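Long-range contacts in cell surface protein (Faecalibacterium prausnitzii A2-165, PDB 4GT6), which is of unknown function but, as a cell-surface leucine-rich repeat protein of the BspA type, probably binds other proteins outside the cell: residues S100-I105 with I119-S124; N222-K227 with A234-P239. All blocks are in the same frame, centred on the assembly; numbering follows the deposited sequence.

Contact 1. Residues S100-I105 with I119-S124. With EDO (1,2-ethanediol), chain M.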
loop_
_atom_site.group_PDB
_atom_site.type_symbol
_atom_site.label_atom_id
_atom_site.label_comp_id
_atom_site.label_asym_id
_atom_site.label_seq_id
_atom_site.Cartn_x
_atom_site.Cartn_y
_atom_site.Cartn_z
ATOM N N SER A 100 17.242 20.917 -5.515
ATOM C CA SER A 100 17.726 19.671 -4.899
ATOM C C SER A 100 18.656 18.916 -5.867
ATOM O O SER A 100 18.382 18.889 -7.070
ATOM C CB SER A 100 16.545 18.773 -4.535
ATOM O OG SER A 100 17.031 17.555 -3.998
ATOM N N CYS A 101 19.740 18.305 -5.346
ATOM C CA CYS A 101 20.634 17.450 -6.140
ATOM C C CYS A 101 20.536 15.997 -5.657
ATOM O O CYS A 101 21.317 15.139 -6.079
ATOM C CB CYS A 101 22.067 17.969 -6.109
ATOM S SG CYS A 101 22.284 19.512 -7.041
ATOM N N VAL A 102 19.528 15.715 -4.805
ATOM C CA VAL A 102 19.289 14.358 -4.295
ATOM C C VAL A 102 18.872 13.438 -5.451
ATOM O O VAL A 102 17.888 13.720 -6.140
ATOM C CB VAL A 102 18.224 14.326 -3.168
ATOM C CG1 VAL A 102 17.943 12.880 -2.749
ATOM C CG2 VAL A 102 18.667 15.173 -1.964
ATOM N N LYS A 103 19.644 12.367 -5.671
ATOM C CA LYS A 103 19.358 11.398 -6.731
ATOM C C LYS A 103 18.803 10.108 -6.180
ATOM O O LYS A 103 18.088 9.407 -6.885
ATOM C CB LYS A 103 20.640 11.081 -7.517
ATOM C CG LYS A 103 21.241 12.280 -8.271
ATOM C CD LYS A 103 20.228 13.067 -9.097
ATOM C CE LYS A 103 19.947 12.470 -10.448
ATOM N NZ LYS A 103 19.058 13.354 -11.267
ATOM N N LYS A 104 19.194 9.747 -4.949
ATOM C CA LYS A 104 18.815 8.452 -4.377
ATOM C C LYS A 104 18.306 8.621 -2.958
ATOM O O LYS A 104 18.932 9.340 -2.184
ATOM C CB LYS A 104 20.038 7.526 -4.392
ATOM C CG LYS A 104 19.784 6.130 -3.809
ATOM C CD LYS A 104 20.965 5.190 -4.077
ATOM C CE LYS A 104 20.679 3.810 -3.531
ATOM N NZ LYS A 104 21.776 2.845 -3.824
ATOM N N ILE A 105 17.172 7.978 -2.630
ATOM C CA ILE A 105 16.599 7.999 -1.279
ATOM C C ILE A 105 16.480 6.535 -0.839
ATOM O O ILE A 105 15.879 5.724 -1.561
ATOM C CB ILE A 105 15.247 8.785 -1.209
ATOM C CG1 ILE A 105 15.455 10.289 -1.554
ATOM C CG2 ILE A 105 14.590 8.647 0.206
ATOM C CD1 ILE A 105 14.155 11.071 -1.732
ATOM N N ILE A 119 8.554 18.345 1.049
ATOM C CA ILE A 119 9.667 17.489 0.640
ATOM C C ILE A 119 10.227 17.865 -0.766
ATOM O O ILE A 119 10.176 17.025 -1.668
ATOM C CB ILE A 119 9.300 15.972 0.705
ATOM C CG1 ILE A 119 7.950 15.652 0.033
ATOM C CG2 ILE A 119 9.358 15.471 2.113
ATOM C CD1 ILE A 119 7.741 14.129 -0.361
ATOM N N PRO A 120 10.885 19.037 -0.952
ATOM C CA PRO A 120 11.487 19.347 -2.282
ATOM C C PRO A 120 12.624 18.419 -2.727
ATOM O O PRO A 120 13.021 18.458 -3.882
ATOM C CB PRO A 120 12.050 20.754 -2.094
ATOM C CG PRO A 120 12.274 20.885 -0.585
ATOM C CD PRO A 120 11.070 20.166 -0.017
ATOM N N ILE A 121 13.151 17.596 -1.841
ATOM C CA ILE A 121 14.226 16.645 -2.135
ATOM C C ILE A 121 13.814 15.621 -3.243
ATOM O O ILE A 121 14.674 14.933 -3.786
ATOM C CB ILE A 121 14.677 15.916 -0.843
ATOM C CG1 ILE A 121 13.500 15.222 -0.163
ATOM C CG2 ILE A 121 15.376 16.896 0.111
ATOM C CD1 ILE A 121 13.854 14.052 0.605
ATOM N N LEU A 122 12.513 15.536 -3.577
ATOM C CA LEU A 122 11.988 14.599 -4.581
ATOM C C LEU A 122 12.128 15.098 -6.029
ATOM O O LEU A 122 12.029 14.308 -6.968
ATOM C CB LEU A 122 10.510 14.379 -4.254
ATOM C CG LEU A 122 10.020 12.955 -4.158
ATOM C CD1 LEU A 122 10.825 12.140 -3.155
ATOM C CD2 LEU A 122 8.584 12.932 -3.797
ATOM N N ASP A 123 12.358 16.394 -6.216
ATOM C CA ASP A 123 12.370 17.050 -7.524
ATOM C C ASP A 123 13.338 16.465 -8.587
ATOM O O ASP A 123 12.999 16.520 -9.765
ATOM C CB ASP A 123 12.617 18.563 -7.351
ATOM C CG ASP A 123 11.549 19.283 -6.517
ATOM O OD1 ASP A 123 10.437 18.720 -6.344
ATOM O OD2 ASP A 123 11.837 20.385 -6.009
ATOM N N SER A 124 14.518 15.925 -8.217
ATOM C CA SER A 124 15.440 15.390 -9.237
ATOM C C SER A 124 15.926 13.949 -8.910
ATOM O O SER A 124 16.954 13.505 -9.421
ATOM C CB SER A 124 16.632 16.326 -9.423
ATOM O OG SER A 124 17.387 16.412 -8.226
HETATM C C1 EDO M . 14.441 22.978 -3.482
HETATM O O1 EDO M . 14.614 24.360 -3.194
HETATM C C2 EDO M . 14.063 22.711 -4.959
HETATM O O2 EDO M . 14.265 21.333 -5.306
HETATM O O HOH W 1 16.033 15.689 -5.938
#

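Contact 2. Residues N222-K227 with A234-P239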
loop_
_atom_site.group_PDB
_atom_site.type_symbol
_atom_site.label_atom_id
_atom_site.label_comp_id
_atom_site.label_asym_id
_atom_site.label_seq_id
_atom_site.Cartn_x
_atom_site.Cartn_y
_atom_site.Cartn_z
ATOM N N ASN A 222 -13.902 2.107 -16.025
ATOM C CA ASN A 222 -13.449 2.720 -14.758
ATOM C C ASN A 222 -13.134 1.669 -13.648
ATOM O O ASN A 222 -13.454 1.862 -12.485
ATOM C CB ASN A 222 -14.497 3.729 -14.253
ATOM C CG ASN A 222 -13.970 4.612 -13.142
ATOM O OD1 ASN A 222 -12.780 4.848 -13.043
ATOM N ND2 ASN A 222 -14.841 5.100 -12.292
ATOM N N VAL A 223 -12.531 0.561 -14.030
ATOM C CA VAL A 223 -12.126 -0.492 -13.101
ATOM C C VAL A 223 -10.739 -0.901 -13.541
ATOM O O VAL A 223 -10.502 -1.010 -14.745
ATOM C CB VAL A 223 -13.134 -1.688 -13.097
ATOM C CG1 VAL A 223 -12.632 -2.828 -12.220
ATOM C CG2 VAL A 223 -14.525 -1.245 -12.647
ATOM N N LEU A 224 -9.802 -1.112 -12.586
ATOM C CA LEU A 224 -8.450 -1.489 -12.982
ATOM C C LEU A 224 -8.306 -2.999 -13.025
ATOM O O LEU A 224 -8.674 -3.690 -12.070
ATOM C CB LEU A 224 -7.414 -0.890 -12.003
ATOM C CG LEU A 224 -5.938 -1.012 -12.426
ATOM C CD1 LEU A 224 -5.643 -0.230 -13.731
ATOM C CD2 LEU A 224 -5.032 -0.481 -11.292
ATOM N N TYR A 225 -7.715 -3.491 -14.115
ATOM C CA TYR A 225 -7.453 -4.909 -14.339
ATOM C C TYR A 225 -5.991 -5.151 -14.611
ATOM O O TYR A 225 -5.271 -4.236 -15.014
ATOM C CB TYR A 225 -8.256 -5.432 -15.568
ATOM C CG TYR A 225 -9.755 -5.375 -15.379
ATOM C CD1 TYR A 225 -10.477 -4.235 -15.723
ATOM C CD2 TYR A 225 -10.452 -6.452 -14.831
ATOM C CE1 TYR A 225 -11.855 -4.149 -15.481
ATOM C CE2 TYR A 225 -11.830 -6.386 -14.605
ATOM C CZ TYR A 225 -12.528 -5.237 -14.946
ATOM O OH TYR A 225 -13.884 -5.157 -14.714
ATOM N N GLU A 226 -5.582 -6.409 -14.465
ATOM C CA GLU A 226 -4.290 -6.938 -14.907
ATOM C C GLU A 226 -4.613 -7.876 -16.055
ATOM O O GLU A 226 -5.411 -8.797 -15.870
ATOM C CB GLU A 226 -3.569 -7.692 -13.781
ATOM C CG GLU A 226 -2.279 -8.356 -14.245
ATOM C CD GLU A 226 -1.587 -9.070 -13.107
ATOM O OE1 GLU A 226 -0.952 -8.388 -12.271
ATOM O OE2 GLU A 226 -1.826 -10.285 -12.958
ATOM N N LYS A 227 -4.013 -7.661 -17.210
ATOM C CA LYS A 227 -4.266 -8.524 -18.341
ATOM C C LYS A 227 -3.069 -9.423 -18.536
ATOM O O LYS A 227 -1.959 -8.930 -18.683
ATOM C CB LYS A 227 -4.565 -7.698 -19.602
ATOM C CG LYS A 227 -4.972 -8.582 -20.783
ATOM C CD LYS A 227 -5.190 -7.762 -22.032
ATOM C CE LYS A 227 -5.604 -8.658 -23.181
ATOM N NZ LYS A 227 -5.740 -7.884 -24.437
ATOM N N ALA A 234 -7.468 -10.208 -14.317
ATOM C CA ALA A 234 -7.732 -10.220 -12.881
ATOM C C ALA A 234 -8.258 -8.834 -12.550
ATOM O O ALA A 234 -7.668 -7.840 -12.999
ATOM C CB ALA A 234 -6.457 -10.527 -12.075
ATOM N N LEU A 235 -9.356 -8.742 -11.797
ATOM C CA LEU A 235 -9.873 -7.433 -11.381
ATOM C C LEU A 235 -9.063 -7.012 -10.156
ATOM O O LEU A 235 -9.070 -7.725 -9.153
ATOM C CB LEU A 235 -11.387 -7.531 -11.051
ATOM C CG LEU A 235 -12.152 -6.204 -10.987
ATOM C CD1 LEU A 235 -13.645 -6.445 -11.204
ATOM C CD2 LEU A 235 -11.969 -5.473 -9.624
ATOM N N ILE A 236 -8.340 -5.886 -10.241
ATOM C CA ILE A 236 -7.469 -5.538 -9.122
ATOM C C ILE A 236 -7.960 -4.322 -8.316
ATOM O O ILE A 236 -7.685 -4.280 -7.112
ATOM C CB ILE A 236 -5.986 -5.418 -9.563
ATOM C CG1 ILE A 236 -5.709 -4.208 -10.461
ATOM C CG2 ILE A 236 -5.441 -6.787 -10.194
ATOM C CD1 ILE A 236 -4.219 -4.011 -10.760
ATOM N N ARG A 237 -8.709 -3.363 -8.925
ATOM C CA ARG A 237 -9.191 -2.221 -8.153
ATOM C C ARG A 237 -10.492 -1.642 -8.719
ATOM O O ARG A 237 -10.520 -1.085 -9.821
ATOM C CB ARG A 237 -8.116 -1.099 -8.070
ATOM C CG ARG A 237 -8.511 0.125 -7.250
ATOM C CD ARG A 237 -8.490 -0.148 -5.739
ATOM N NE ARG A 237 -9.818 -0.533 -5.233
ATOM C CZ ARG A 237 -10.079 -0.821 -3.961
ATOM N NH1 ARG A 237 -9.096 -0.866 -3.066
ATOM N NH2 ARG A 237 -11.328 -1.065 -3.571
ATOM N N TYR A 238 -11.564 -1.793 -7.940
ATOM C CA TYR A 238 -12.856 -1.163 -8.200
ATOM C C TYR A 238 -12.859 0.119 -7.351
ATOM O O TYR A 238 -12.534 0.033 -6.170
ATOM C CB TYR A 238 -14.005 -2.104 -7.846
ATOM C CG TYR A 238 -15.368 -1.516 -8.147
ATOM C CD1 TYR A 238 -16.035 -0.727 -7.207
ATOM C CD2 TYR A 238 -16.021 -1.801 -9.342
ATOM C CE1 TYR A 238 -17.292 -0.186 -7.480
ATOM C CE2 TYR A 238 -17.290 -1.290 -9.615
ATOM C CZ TYR A 238 -17.920 -0.483 -8.680
ATOM O OH TYR A 238 -19.159 0.032 -8.959
ATOM N N PRO A 239 -13.194 1.306 -7.904
ATOM C CA PRO A 239 -13.066 2.548 -7.108
ATOM C C PRO A 239 -14.090 2.600 -5.977
ATOM O O PRO A 239 -15.276 2.456 -6.230
ATOM C CB PRO A 239 -13.254 3.689 -8.132
ATOM C CG PRO A 239 -13.639 3.055 -9.414
ATOM C CD PRO A 239 -13.622 1.564 -9.296
#

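Contact 1. Residues S100-I105 with I119-S124
The hydroxyl of Ser124 reaches across to the backbone of Ser100: OG donates to Ser100 O at 2.9 Å, from well above the carbonyl plane. Lys103 returns a bond. Bends at chi2 (-48°) and chi3 (-83°) bring CD and CE back beside Ser124 O, and Lys103 NZ beyond them donates to Ser124 O at 2.8 Å, in the plane of that carbonyl. Deeper in, Ile105 CD1 touches Ile121 CD1 and Leu122 CD1, each at 3.8 Å; the Ile105 side chain crosses both at about a right angle. One water joins the two segments. It accepts from Ser100 OG and Ser124 N and donates to Val102 O and Ile121 O. Ser100 OG also accepts from Val102 N at 3.2 Å, which makes an ST turn. An alanine in place of Ser100 would probably leave Val102 N without this acceptor and the water without one of its donors. A bound 1,2-ethanediol, probably from the crystallisation liquor, bridges Ser100 N and Asp123 OD2. Phe110, Val92 and Ile94 pack on Ile121, while Phe133 and Ile128 pack on Leu122. In this leucine-rich repeat region, two direct bonds and one bridging water thus join the segments next to the apolar contact of Ile105, Ile121 and Leu122.

Contact 2. Residues N222-K227 with A234-P239
Leu235 CG lies anti to the backbone N (chi1 -163°), and Tyr225 CG lies anti to its own carbonyl carbon (chi1 -64°). On this face of the hairpin the two side chains meet, with Tyr225 CE2 at 3.6 Å from Leu235 CG. Val223 CG1 reaches the same Leu235 CG, and the two side chains cross at about a right angle. Val223 CG2 touches Tyr238 CD2 at 3.7 Å.

The strands are antiparallel. Leu224 N donates to Arg237 O at 2.9 Å and 172°, nearly straight. Glu226 and Ala234 exchange two backbone bonds. Between these pairs the register slips by one residue, a classic beta bulge: Ile236 and Arg237 both face Leu224. Leu224 O therefore accepts twice, from Ile236 N at 2.9 Å and from Arg237 N at 3.2 Å. Ile236 CD1 packs on Leu224 CD2 at 3.7 Å. At the far end Pro239 CD sits against Asn222 O at 3.2 Å.

The Arg237 chain bends back so that NE and NH2 both grip Tyr238 O. This holds the guanidinium side-on to its neighbour's carbonyl. Arg237 NH1 forms a salt bridge with Asp262 and a hydrogen bond to Phe201 O, while Asn222 OD1 and ND2 bond to Ile210 N and Ser208 O.

Phe247 of strand 246-248 packs on Val223, Tyr225 and Leu235 and its ring also meets Tyr238, whereas Ile210 of strand 209-212 packs on Leu224, Arg237 and Pro239. Strand 224-227 is outermost in its sheet, and strand 233-237 pairs in parallel with strand 253-256, so the hairpin joins the parallel repeat strands through its second strand.

Overall arrangement
From the N terminus, the chain first runs through the mixed sheet that begins at strand 9-11. Contact 1 then closes a loop around strand 104-105, bringing 119-124 back onto 100-105 before strand 127-128 adds to that sheet. The chain continues through further short strands. Contact 2 closes next, as the hairpin of strands 224-227 and 233-237, and leads, past strand 246-248, to strands 253-256 and 278-279 of the same sheet. The two contacts follow in series and neither nest nor cross. The centres of contact 1 and contact 2 are about 32 Å apart. Contact 1 probably ties neighbouring turns of the repeat region, while contact 2 places an antiparallel hairpin beside the parallel strands that follow.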